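PDB 3TTY: beta-galactosidase from Bacillus circulans subsp. alkalophilus, which catalyses the hydrolysis of terminal, beta-linked galactose from beta-galactosides, and binds galactose in a TIM-barrel active site. Local coordinates for residues A[9-15]-A[341-347]; A[38-44]-A[75-81]; A[249-253]-A[304-308]; A[27-32]-A[346-350]. All blocks are in the same frame, centred on the assembly; numbering follows the deposited sequence.

In the fold
A closed eight-stranded parallel barrel can be read through a few of its contacts. Contact 1 joins the first strand, 10-14, to the last, 339-344, and so seals the ring; contact 2 pairs the second and third strands, and contact 3 reaches across the interior from the fifth to the seventh. The centres of these three lie 10 to 11 Å from one another. Contact 4, centred about 11 Å from contact 1 and sharing Gln346 and Leu347 with it, likewise joins an early segment, on helix 22-35, to a late one. Contacts 2 and 3 follow in series between those ends. Contacts 1 and 3 bring distant parts of the chain to one galactose pocket.

Contact 1 of 4, residues A[9-15]-A[341-347]. With GLA (alpha-D-galactopyranose), chain H.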
# COMPACT_ATOMS: atom_id res chain seq x y z
N ILE A 9 -16.86 -35.09 -24.77
CA ILE A 9 -16.35 -34.00 -23.95
C ILE A 9 -16.17 -34.54 -22.54
O ILE A 9 -17.15 -34.80 -21.85
CB ILE A 9 -17.33 -32.82 -23.96
CG1 ILE A 9 -17.44 -32.26 -25.39
CG2 ILE A 9 -16.88 -31.74 -22.98
CD1 ILE A 9 -18.58 -31.32 -25.60
N TRP A 10 -14.93 -34.76 -22.13
CA TRP A 10 -14.65 -35.28 -20.80
C TRP A 10 -15.34 -34.46 -19.71
O TRP A 10 -15.50 -33.24 -19.82
CB TRP A 10 -13.14 -35.32 -20.52
CG TRP A 10 -12.34 -36.02 -21.58
CD1 TRP A 10 -12.81 -36.61 -22.71
CD2 TRP A 10 -10.92 -36.18 -21.60
NE1 TRP A 10 -11.77 -37.13 -23.44
CE2 TRP A 10 -10.60 -36.89 -22.78
CE3 TRP A 10 -9.89 -35.81 -20.74
CZ2 TRP A 10 -9.29 -37.23 -23.12
CZ3 TRP A 10 -8.59 -36.15 -21.07
CH2 TRP A 10 -8.31 -36.85 -22.25
N TYR A 11 -15.75 -35.13 -18.64
CA TYR A 11 -16.46 -34.47 -17.55
C TYR A 11 -16.02 -35.02 -16.20
O TYR A 11 -16.19 -36.21 -15.93
CB TYR A 11 -17.96 -34.63 -17.74
CG TYR A 11 -18.77 -33.69 -16.90
CD1 TYR A 11 -18.59 -32.31 -17.01
CD2 TYR A 11 -19.73 -34.16 -16.01
CE1 TYR A 11 -19.33 -31.44 -16.24
CE2 TYR A 11 -20.47 -33.31 -15.25
CZ TYR A 11 -20.28 -31.94 -15.36
OH TYR A 11 -21.04 -31.09 -14.59
N GLY A 12 -15.45 -34.16 -15.36
CA GLY A 12 -14.86 -34.60 -14.11
C GLY A 12 -13.91 -33.53 -13.60
O GLY A 12 -14.20 -32.35 -13.71
N GLY A 13 -12.77 -33.94 -13.04
CA GLY A 13 -11.77 -32.97 -12.60
C GLY A 13 -10.88 -33.44 -11.47
O GLY A 13 -10.75 -34.64 -11.23
N ASP A 14 -10.26 -32.48 -10.79
CA ASP A 14 -9.36 -32.78 -9.68
C ASP A 14 -10.08 -33.60 -8.62
O ASP A 14 -11.18 -33.24 -8.19
CB ASP A 14 -8.78 -31.50 -9.08
CG ASP A 14 -7.55 -30.98 -9.84
OD1 ASP A 14 -7.58 -30.92 -11.09
OD2 ASP A 14 -6.54 -30.63 -9.18
N TYR A 15 -9.46 -34.69 -8.20
CA TYR A 15 -10.05 -35.62 -7.24
C TYR A 15 -8.93 -36.07 -6.31
O TYR A 15 -7.85 -36.43 -6.77
CB TYR A 15 -10.68 -36.81 -7.98
CG TYR A 15 -11.29 -37.91 -7.12
CD1 TYR A 15 -12.16 -37.61 -6.08
CD2 TYR A 15 -11.02 -39.25 -7.38
CE1 TYR A 15 -12.74 -38.62 -5.30
CE2 TYR A 15 -11.58 -40.27 -6.61
CZ TYR A 15 -12.44 -39.94 -5.57
OH TYR A 15 -12.99 -40.94 -4.80
N THR A 341 -13.00 -30.61 -23.36
CA THR A 341 -13.30 -31.20 -22.07
C THR A 341 -13.92 -30.12 -21.21
O THR A 341 -13.68 -28.92 -21.43
CB THR A 341 -12.02 -31.71 -21.35
OG1 THR A 341 -11.25 -30.60 -20.91
CG2 THR A 341 -11.18 -32.57 -22.26
N VAL A 342 -14.74 -30.51 -20.25
CA VAL A 342 -15.06 -29.60 -19.15
C VAL A 342 -14.82 -30.28 -17.80
O VAL A 342 -15.49 -31.24 -17.42
CB VAL A 342 -16.47 -28.92 -19.25
CG1 VAL A 342 -17.09 -29.11 -20.63
CG2 VAL A 342 -17.38 -29.37 -18.16
N MET A 343 -13.82 -29.77 -17.09
CA MET A 343 -13.37 -30.38 -15.86
C MET A 343 -13.26 -29.34 -14.75
O MET A 343 -13.07 -28.15 -15.01
CB MET A 343 -12.07 -31.12 -16.10
CG MET A 343 -12.24 -32.21 -17.14
SD MET A 343 -10.73 -32.81 -17.93
CE MET A 343 -9.77 -33.42 -16.54
N PHE A 344 -13.42 -29.80 -13.51
CA PHE A 344 -13.53 -28.93 -12.35
C PHE A 344 -12.33 -29.03 -11.43
O PHE A 344 -11.66 -30.07 -11.36
CB PHE A 344 -14.74 -29.35 -11.47
CG PHE A 344 -16.08 -29.21 -12.15
CD1 PHE A 344 -16.63 -27.95 -12.39
CD2 PHE A 344 -16.81 -30.34 -12.50
CE1 PHE A 344 -17.86 -27.81 -13.00
CE2 PHE A 344 -18.06 -30.22 -13.11
CZ PHE A 344 -18.59 -28.95 -13.36
N PHE A 345 -12.09 -27.96 -10.68
CA PHE A 345 -11.54 -28.13 -9.34
C PHE A 345 -12.70 -27.85 -8.37
O PHE A 345 -13.33 -26.80 -8.49
CB PHE A 345 -10.38 -27.18 -9.04
CG PHE A 345 -9.73 -27.44 -7.70
CD1 PHE A 345 -8.65 -28.31 -7.60
CD2 PHE A 345 -10.22 -26.85 -6.55
CE1 PHE A 345 -8.05 -28.57 -6.36
CE2 PHE A 345 -9.64 -27.10 -5.31
CZ PHE A 345 -8.55 -27.96 -5.22
N GLN A 346 -13.02 -28.77 -7.46
CA GLN A 346 -12.57 -30.15 -7.47
C GLN A 346 -13.81 -31.02 -7.26
O GLN A 346 -14.91 -30.50 -7.08
CB GLN A 346 -11.53 -30.42 -6.38
CG GLN A 346 -11.95 -29.99 -4.97
CD GLN A 346 -10.91 -30.38 -3.90
OE1 GLN A 346 -10.34 -31.46 -3.96
NE2 GLN A 346 -10.67 -29.48 -2.93
N LEU A 347 -13.65 -32.34 -7.27
CA LEU A 347 -14.80 -33.24 -7.18
C LEU A 347 -15.41 -33.36 -5.77
O LEU A 347 -16.62 -33.56 -5.62
CB LEU A 347 -14.46 -34.61 -7.78
CG LEU A 347 -14.06 -34.57 -9.25
CD1 LEU A 347 -14.07 -35.96 -9.87
CD2 LEU A 347 -15.01 -33.63 -10.02
C1 GLA H . -5.75 -23.45 -9.53
C2 GLA H . -5.04 -24.75 -9.08
C3 GLA H . -5.97 -25.72 -8.33
C4 GLA H . -6.72 -24.92 -7.27
C5 GLA H . -7.42 -23.73 -7.93
C6 GLA H . -8.22 -22.99 -6.86
O1 GLA H . -6.69 -23.60 -10.60
O2 GLA H . -4.48 -25.42 -10.20
O3 GLA H . -5.24 -26.77 -7.68
O4 GLA H . -5.74 -24.45 -6.36
O5 GLA H . -6.43 -22.83 -8.44
O6 GLA H . -9.18 -22.12 -7.48
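Trp10 to Gly13 pair in parallel with Thr341 to Phe344, the short axes 4.2 Å apart at their closest and inclined by 31°. Val342 N bonds to Trp10 O and Phe344 N to Gly12 O, while Asp14 N returns a bond to Phe344 O. Beyond the strands, Leu347 N adds one more to Asp14 O at 2.8 Å. Gly13 lies so close that a beta carbon there would run into Phe344 O. This pairing of first and last strands closes the TIM barrel. Toward helix 371-386, Val342 CG2 meets the edge of the Tyr11 ring, 3.4 Å from CD1, and the Tyr11 hydroxyl lies at the edge of the Phe344 ring and is hydrogen-bonded to Cys376 O. In the barrel interior, Thr341 CG2 lies over the rim of one face of the Trp10 indole, 3.7 Å from CD2. At the strand end, the Phe345 ring swings away from its own backbone N (chi1 -175°) and so comes under the sugar: galactose C4 sits 3.8 Å above its centre. Across a cis peptide bond, Gln346 CB covers the opposite face, and Asp14 OD2 comes to the ring edge, 3.5 Å from Phe345 CD1.

Contact 2 of 4, residues A[38-44]-A[75-81]; sequences DVATVNV and YLCLATS
Asn43 and Ser81 meet just past the ends of two neighbouring strands, where both backbones take up left-handed conformations. The hydroxyl of Ser81 donates to Asn43 O, its OG standing 2.7 Å away and well above the carbonyl plane, and Ser81 OG is itself hydrogen-bonded to the backbone N of Ser46. Asn43 answers with its side chain: CG turned anti to the backbone N (chi1 -163°) carries ND2 to 3.0 Å from Ala79 O, with an N-H...O angle of 153°. Beside this pair, Val44 CG2 packs 3.7 Å from Ala79 CB. Behind the polar end run five backbone bonds, from Tyr75 N to Asp38 O through to Ala79 N to Val42 O, holding strands 39-42 and 75-79 parallel. The connection between the strands carries helix 60-71, making the beta-alpha-beta crossover from which a TIM barrel is built. Its Leu69 covers Ala40 and Leu76 on the outer face, where Val42 CG2 also packs 3.7 Å from Leu78 CD1. On the inner face Thr41 OG1 touches Cys77 CB at 3.4 Å, and both residues lean on His146 of the next strand. At the far end, Asp38 forms a salt bridge with Lys8 through OD2 and accepts the backbone N-H of Tyr11 with OD1, tying the start of strand 39-42 to its other neighbour, strand 10-14.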
# COMPACT_ATOMS: atom_id res chain seq x y z
N ASP A 38 -16.88 -38.75 -15.71
CA ASP A 38 -16.14 -39.87 -16.29
C ASP A 38 -14.62 -39.66 -16.40
O ASP A 38 -13.90 -40.49 -16.98
CB ASP A 38 -16.75 -40.27 -17.65
CG ASP A 38 -16.94 -39.08 -18.60
OD1 ASP A 38 -16.35 -38.01 -18.35
OD2 ASP A 38 -17.69 -39.23 -19.59
N VAL A 39 -14.13 -38.56 -15.84
CA VAL A 39 -12.68 -38.34 -15.77
C VAL A 39 -12.23 -37.82 -14.40
O VAL A 39 -12.87 -36.97 -13.80
CB VAL A 39 -12.18 -37.42 -16.90
CG1 VAL A 39 -12.71 -36.01 -16.74
CG2 VAL A 39 -10.66 -37.44 -16.96
N ALA A 40 -11.13 -38.36 -13.90
CA ALA A 40 -10.58 -37.92 -12.63
C ALA A 40 -9.13 -37.51 -12.84
O ALA A 40 -8.37 -38.21 -13.51
CB ALA A 40 -10.68 -39.05 -11.58
N THR A 41 -8.77 -36.35 -12.29
CA THR A 41 -7.39 -35.86 -12.32
C THR A 41 -6.81 -36.12 -10.94
O THR A 41 -7.14 -35.42 -9.98
CB THR A 41 -7.35 -34.34 -12.61
OG1 THR A 41 -7.92 -34.07 -13.90
CG2 THR A 41 -5.91 -33.81 -12.56
N VAL A 42 -5.96 -37.13 -10.82
CA VAL A 42 -5.53 -37.59 -9.51
C VAL A 42 -4.04 -37.42 -9.31
O VAL A 42 -3.29 -37.19 -10.26
CB VAL A 42 -5.90 -39.06 -9.30
CG1 VAL A 42 -7.39 -39.27 -9.58
CG2 VAL A 42 -5.05 -39.93 -10.22
N ASN A 43 -3.61 -37.51 -8.05
CA ASN A 43 -2.20 -37.44 -7.68
C ASN A 43 -1.51 -36.11 -7.98
O ASN A 43 -0.30 -36.08 -8.25
CB ASN A 43 -1.42 -38.56 -8.36
CG ASN A 43 -0.06 -38.79 -7.73
OD1 ASN A 43 0.06 -38.93 -6.50
ND2 ASN A 43 0.98 -38.83 -8.56
N VAL A 44 -2.25 -35.00 -7.94
CA VAL A 44 -1.65 -33.70 -8.23
C VAL A 44 -0.74 -33.26 -7.08
O VAL A 44 0.31 -32.64 -7.31
CB VAL A 44 -2.69 -32.60 -8.48
CG1 VAL A 44 -2.00 -31.28 -8.82
CG2 VAL A 44 -3.63 -32.99 -9.60
N TYR A 75 -12.04 -42.51 -16.48
CA TYR A 75 -10.72 -42.31 -17.08
C TYR A 75 -9.83 -41.41 -16.23
O TYR A 75 -10.32 -40.59 -15.45
CB TYR A 75 -10.86 -41.73 -18.48
CG TYR A 75 -11.45 -42.73 -19.46
CD1 TYR A 75 -10.70 -43.81 -19.92
CD2 TYR A 75 -12.76 -42.60 -19.93
CE1 TYR A 75 -11.23 -44.74 -20.81
CE2 TYR A 75 -13.31 -43.52 -20.83
CZ TYR A 75 -12.54 -44.58 -21.26
OH TYR A 75 -13.06 -45.49 -22.15
N LEU A 76 -8.52 -41.57 -16.41
CA LEU A 76 -7.54 -40.93 -15.53
C LEU A 76 -6.69 -39.87 -16.23
O LEU A 76 -6.02 -40.15 -17.24
CB LEU A 76 -6.66 -41.98 -14.87
CG LEU A 76 -7.50 -43.03 -14.15
CD1 LEU A 76 -6.68 -44.26 -13.79
CD2 LEU A 76 -8.14 -42.44 -12.92
N CYS A 77 -6.75 -38.66 -15.70
CA CYS A 77 -5.77 -37.64 -16.00
C CYS A 77 -4.75 -37.69 -14.86
O CYS A 77 -4.98 -37.14 -13.78
CB CYS A 77 -6.44 -36.27 -16.09
SG CYS A 77 -5.31 -34.96 -16.55
N LEU A 78 -3.63 -38.38 -15.08
CA LEU A 78 -2.69 -38.67 -14.01
C LEU A 78 -1.61 -37.60 -13.88
O LEU A 78 -0.87 -37.35 -14.82
CB LEU A 78 -2.06 -40.06 -14.18
CG LEU A 78 -1.07 -40.51 -13.09
CD1 LEU A 78 -1.73 -40.52 -11.69
CD2 LEU A 78 -0.48 -41.87 -13.40
N ALA A 79 -1.54 -36.97 -12.71
CA ALA A 79 -0.55 -35.93 -12.47
C ALA A 79 0.77 -36.52 -11.93
O ALA A 79 0.78 -37.57 -11.30
CB ALA A 79 -1.11 -34.87 -11.51
N THR A 80 1.88 -35.84 -12.19
CA THR A 80 3.18 -36.28 -11.71
C THR A 80 3.45 -35.89 -10.25
O THR A 80 4.43 -36.35 -9.67
CB THR A 80 4.30 -35.68 -12.56
OG1 THR A 80 4.19 -34.25 -12.52
CG2 THR A 80 4.18 -36.15 -13.99
N SER A 81 2.60 -35.04 -9.68
CA SER A 81 2.71 -34.64 -8.27
C SER A 81 3.88 -33.70 -7.99
O SER A 81 4.23 -33.48 -6.84
CB SER A 81 2.86 -35.87 -7.36
OG SER A 81 1.73 -36.05 -6.54

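Contact 3 of 4, residues A[249-253]-A[304-308]. With GLA (alpha-D-galactopyranose), chain H.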
# COMPACT_ATOMS: atom_id res chain seq x y z
N VAL A 249 0.59 -35.51 -23.20
CA VAL A 249 1.11 -34.84 -22.02
C VAL A 249 0.74 -33.38 -22.05
O VAL A 249 0.89 -32.71 -23.09
CB VAL A 249 2.65 -34.92 -21.97
CG1 VAL A 249 3.16 -34.29 -20.68
CG2 VAL A 249 3.12 -36.36 -22.12
N THR A 250 0.26 -32.87 -20.92
CA THR A 250 -0.04 -31.46 -20.80
C THR A 250 0.40 -30.94 -19.44
O THR A 250 0.85 -31.71 -18.58
CB THR A 250 -1.55 -31.17 -20.99
OG1 THR A 250 -1.77 -29.77 -21.09
CG2 THR A 250 -2.36 -31.72 -19.81
N THR A 251 0.29 -29.63 -19.27
CA THR A 251 0.35 -29.03 -17.95
C THR A 251 -0.69 -27.92 -17.95
O THR A 251 -1.12 -27.48 -19.02
CB THR A 251 1.78 -28.52 -17.58
OG1 THR A 251 1.77 -28.05 -16.23
CG2 THR A 251 2.24 -27.39 -18.53
N ASN A 252 -1.16 -27.49 -16.78
CA ASN A 252 -2.31 -26.58 -16.77
C ASN A 252 -1.93 -25.10 -16.69
O ASN A 252 -1.26 -24.66 -15.74
CB ASN A 252 -3.36 -26.97 -15.70
CG ASN A 252 -2.76 -27.17 -14.32
OD1 ASN A 252 -1.55 -27.34 -14.17
ND2 ASN A 252 -3.61 -27.17 -13.30
N LEU A 253 -2.36 -24.34 -17.69
CA LEU A 253 -1.96 -22.94 -17.85
C LEU A 253 -3.03 -21.98 -17.32
O LEU A 253 -4.15 -22.40 -17.00
CB LEU A 253 -1.67 -22.61 -19.32
CG LEU A 253 -0.89 -23.66 -20.11
CD1 LEU A 253 -0.59 -23.16 -21.51
CD2 LEU A 253 0.39 -24.05 -19.40
N MET A 304 -8.01 -28.48 -23.48
CA MET A 304 -8.72 -28.95 -22.29
C MET A 304 -9.05 -27.76 -21.39
O MET A 304 -8.20 -26.91 -21.14
CB MET A 304 -7.86 -29.93 -21.48
CG MET A 304 -7.42 -31.17 -22.23
SD MET A 304 -6.36 -32.25 -21.25
CE MET A 304 -7.45 -32.73 -19.89
N LEU A 305 -10.30 -27.70 -20.92
CA LEU A 305 -10.63 -26.92 -19.74
C LEU A 305 -10.26 -27.90 -18.63
O LEU A 305 -10.95 -28.91 -18.43
CB LEU A 305 -12.13 -26.62 -19.67
CG LEU A 305 -12.72 -25.36 -19.02
CD1 LEU A 305 -13.95 -25.69 -18.15
CD2 LEU A 305 -11.70 -24.55 -18.25
N MET A 306 -9.14 -27.65 -17.96
CA MET A 306 -8.69 -28.55 -16.91
C MET A 306 -9.42 -28.23 -15.62
O MET A 306 -9.75 -29.12 -14.85
CB MET A 306 -7.18 -28.46 -16.71
CG MET A 306 -6.60 -29.41 -15.67
SD MET A 306 -6.60 -31.14 -16.18
CE MET A 306 -5.48 -31.09 -17.59
N GLU A 307 -9.68 -26.94 -15.39
CA GLU A 307 -10.42 -26.54 -14.19
C GLU A 307 -11.35 -25.34 -14.37
O GLU A 307 -11.20 -24.53 -15.29
CB GLU A 307 -9.48 -26.20 -13.03
CG GLU A 307 -8.38 -27.18 -12.73
CD GLU A 307 -7.40 -26.58 -11.75
OE1 GLU A 307 -7.85 -25.72 -10.97
OE2 GLU A 307 -6.19 -26.93 -11.77
N GLN A 308 -12.28 -25.25 -13.43
CA GLN A 308 -13.19 -24.14 -13.22
C GLN A 308 -13.89 -24.58 -11.94
O GLN A 308 -13.91 -25.78 -11.63
CB GLN A 308 -14.21 -24.01 -14.37
CG GLN A 308 -15.16 -25.20 -14.50
CD GLN A 308 -16.22 -25.03 -15.60
OE1 GLN A 308 -16.34 -23.98 -16.21
NE2 GLN A 308 -16.98 -26.08 -15.84
C1 GLA H . -5.75 -23.45 -9.53
C2 GLA H . -5.04 -24.75 -9.08
C3 GLA H . -5.97 -25.72 -8.33
C4 GLA H . -6.72 -24.92 -7.27
C5 GLA H . -7.42 -23.73 -7.93
C6 GLA H . -8.22 -22.99 -6.86
O1 GLA H . -6.69 -23.60 -10.60
O2 GLA H . -4.48 -25.42 -10.20
O3 GLA H . -5.24 -26.77 -7.68
O4 GLA H . -5.74 -24.45 -6.36
O5 GLA H . -6.43 -22.83 -8.44
O6 GLA H . -9.18 -22.12 -7.48
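Glu307 OE2 is gripped from two directions, by the sugar and by Asn252. Galactose O2 donates to it at 2.8 Å, whereas Asn252 ND2, 3.0 Å from OE2, makes a weak bond with a strongly bent N-H...O angle of 124°. Amide and carboxylate planes are turned 48° against each other. The second oxygen, OE1, faces galactose O1 at a separation too short to be trusted in detail, and also bonds to Tyr277 OH. Beyond CG the Glu307 chain runs extended (chi2 169°), which carries the carboxylate from its strand out to galactose O2. The two segments lie on the fifth and seventh strands of the TIM barrel, with strand 273-275 between them, so they meet through side chains across the interior. Asn252 is positioned by second partners: Asn149 OD1 takes its ND2, and the backbone N of Glu150 bonds to its OD1. An alanine in place of Glu307 would probably leave galactose O2 without its carboxylate acceptor and Asn252 ND2 without its weak bond. Below the pocket, Met306 bends back so that CE meets Thr250 CG2 tip to tip, 3.9 Å apart, and its CG lies 4.1 Å from Asn252 CB.

Contact 4 of 4, residues A[27-32]-A[346-350]; sequences EDMRMF and QLRRS
Asp28 and Arg348 set their side chains at about a right angle, with carboxylate and guanidinium planes 58° apart, and both facing nitrogens of Arg348 point to one oxygen, Asp28 OD1, in a salt bridge. Arg348 NE reaches the syn lone pair of Asp28 OD1 at 2.9 Å, with OD1 lying nearly in the guanidinium plane. NH2 approaches the same oxygen so closely that its exact distance is doubtful. Arg348 thus meets OD1 side-on, through NE and, less certainly in its geometry, NH2, while OD2 is hydrogen-bonded to Tyr15 OH; the buried carboxylate is engaged at both oxygens. Bends at chi2 and chi3 of Arg348 bring the guanidinium round to the helix, where Glu27 CB lies at its edge, 3.8 Å from NH2. Met31 crosses it at about a right angle, with CE also 3.8 Å from NH2, and Trp20 adds a cation-pi contact. In TIM-barrel terms, the contact ties the helix after the first strand, 22-35, to the loop after the eighth, outside the barrel wall. A leucine in place of Arg348 would probably leave the buried carboxylate of Asp28 without its counter-charge, with Tyr15 OH still at OD2, and Trp20 without the cation beside it. One turn along the helix the contact becomes apolar: Leu347 CD1 stands over a face of the Phe32 ring in a CH-pi contact, 4.0 Å from the centroid and 28° off the ring normal. Tyr15 meets that same ring edge-to-face. Next in the loop, Arg349 forms a salt bridge with Glu363 and packs on Tyr502 of a second subunit.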
# COMPACT_ATOMS: atom_id res chain seq x y z
N GLU A 27 -18.92 -43.54 -1.76
CA GLU A 27 -19.88 -42.47 -2.02
C GLU A 27 -19.47 -41.63 -3.24
O GLU A 27 -20.32 -41.22 -4.02
CB GLU A 27 -20.07 -41.59 -0.79
CG GLU A 27 -21.01 -42.18 0.24
CD GLU A 27 -22.35 -42.57 -0.38
OE1 GLU A 27 -22.58 -43.79 -0.54
OE2 GLU A 27 -23.15 -41.67 -0.71
N ASP A 28 -18.17 -41.38 -3.40
CA ASP A 28 -17.71 -40.63 -4.57
C ASP A 28 -18.13 -41.33 -5.86
O ASP A 28 -18.73 -40.71 -6.73
CB ASP A 28 -16.18 -40.45 -4.58
CG ASP A 28 -15.67 -39.67 -3.38
OD1 ASP A 28 -16.42 -38.84 -2.82
OD2 ASP A 28 -14.51 -39.89 -3.01
N MET A 29 -17.79 -42.62 -5.99
CA MET A 29 -18.13 -43.38 -7.20
C MET A 29 -19.62 -43.31 -7.47
O MET A 29 -20.05 -43.08 -8.61
CB MET A 29 -17.71 -44.85 -7.09
CG MET A 29 -16.21 -45.11 -6.93
SD MET A 29 -15.18 -44.23 -8.14
CE MET A 29 -14.60 -42.88 -7.12
N ARG A 30 -20.42 -43.51 -6.42
CA ARG A 30 -21.87 -43.51 -6.55
C ARG A 30 -22.34 -42.15 -7.09
O ARG A 30 -23.11 -42.10 -8.04
CB ARG A 30 -22.56 -43.85 -5.22
CG ARG A 30 -24.09 -43.87 -5.31
CD ARG A 30 -24.79 -44.11 -3.96
NE ARG A 30 -24.65 -42.95 -3.07
CZ ARG A 30 -25.38 -41.85 -3.17
NH1 ARG A 30 -26.31 -41.74 -4.11
NH2 ARG A 30 -25.18 -40.85 -2.33
N MET A 31 -21.87 -41.07 -6.48
CA MET A 31 -22.26 -39.73 -6.91
C MET A 31 -21.68 -39.33 -8.28
O MET A 31 -22.35 -38.65 -9.06
CB MET A 31 -21.97 -38.68 -5.82
CG MET A 31 -22.98 -38.73 -4.65
SD MET A 31 -22.75 -37.61 -3.24
CE MET A 31 -21.64 -38.56 -2.22
N PHE A 32 -20.46 -39.78 -8.59
CA PHE A 32 -19.86 -39.50 -9.90
C PHE A 32 -20.72 -40.12 -11.00
O PHE A 32 -20.92 -39.52 -12.05
CB PHE A 32 -18.40 -40.00 -9.99
CG PHE A 32 -17.42 -39.27 -9.08
CD1 PHE A 32 -17.80 -38.12 -8.40
CD2 PHE A 32 -16.13 -39.74 -8.90
CE1 PHE A 32 -16.91 -37.45 -7.56
CE2 PHE A 32 -15.23 -39.08 -8.06
CZ PHE A 32 -15.62 -37.93 -7.39
N GLN A 346 -13.02 -28.77 -7.46
CA GLN A 346 -12.57 -30.15 -7.47
C GLN A 346 -13.81 -31.02 -7.26
O GLN A 346 -14.91 -30.50 -7.08
CB GLN A 346 -11.53 -30.42 -6.38
CG GLN A 346 -11.95 -29.99 -4.97
CD GLN A 346 -10.91 -30.38 -3.90
OE1 GLN A 346 -10.34 -31.46 -3.96
NE2 GLN A 346 -10.67 -29.48 -2.93
N LEU A 347 -13.65 -32.34 -7.27
CA LEU A 347 -14.80 -33.24 -7.18
C LEU A 347 -15.41 -33.36 -5.77
O LEU A 347 -16.62 -33.56 -5.62
CB LEU A 347 -14.46 -34.61 -7.78
CG LEU A 347 -14.06 -34.57 -9.25
CD1 LEU A 347 -14.07 -35.96 -9.87
CD2 LEU A 347 -15.01 -33.63 -10.02
N ARG A 348 -14.59 -33.21 -4.73
CA ARG A 348 -15.11 -33.19 -3.36
C ARG A 348 -14.29 -32.24 -2.48
O ARG A 348 -13.07 -32.32 -2.47
CB ARG A 348 -15.16 -34.59 -2.75
CG ARG A 348 -14.90 -34.62 -1.26
CD ARG A 348 -15.92 -35.39 -0.41
NE ARG A 348 -16.47 -36.63 -0.98
CZ ARG A 348 -17.53 -37.26 -0.45
NH1 ARG A 348 -18.11 -36.77 0.64
NH2 ARG A 348 -18.01 -38.37 -0.98
N ARG A 349 -14.98 -31.36 -1.76
CA ARG A 349 -14.34 -30.30 -0.99
C ARG A 349 -13.36 -30.84 0.06
O ARG A 349 -13.56 -31.91 0.66
CB ARG A 349 -15.39 -29.37 -0.35
CG ARG A 349 -15.95 -28.35 -1.33
CD ARG A 349 -17.25 -27.65 -0.91
NE ARG A 349 -17.04 -26.54 -0.01
CZ ARG A 349 -17.68 -25.36 -0.07
NH1 ARG A 349 -18.60 -25.10 -0.98
NH2 ARG A 349 -17.39 -24.44 0.83
N SER A 350 -12.27 -30.10 0.23
CA SER A 350 -11.29 -30.35 1.28
C SER A 350 -11.81 -29.78 2.59
O SER A 350 -12.85 -29.12 2.61
CB SER A 350 -9.99 -29.66 0.92
OG SER A 350 -10.25 -28.29 0.67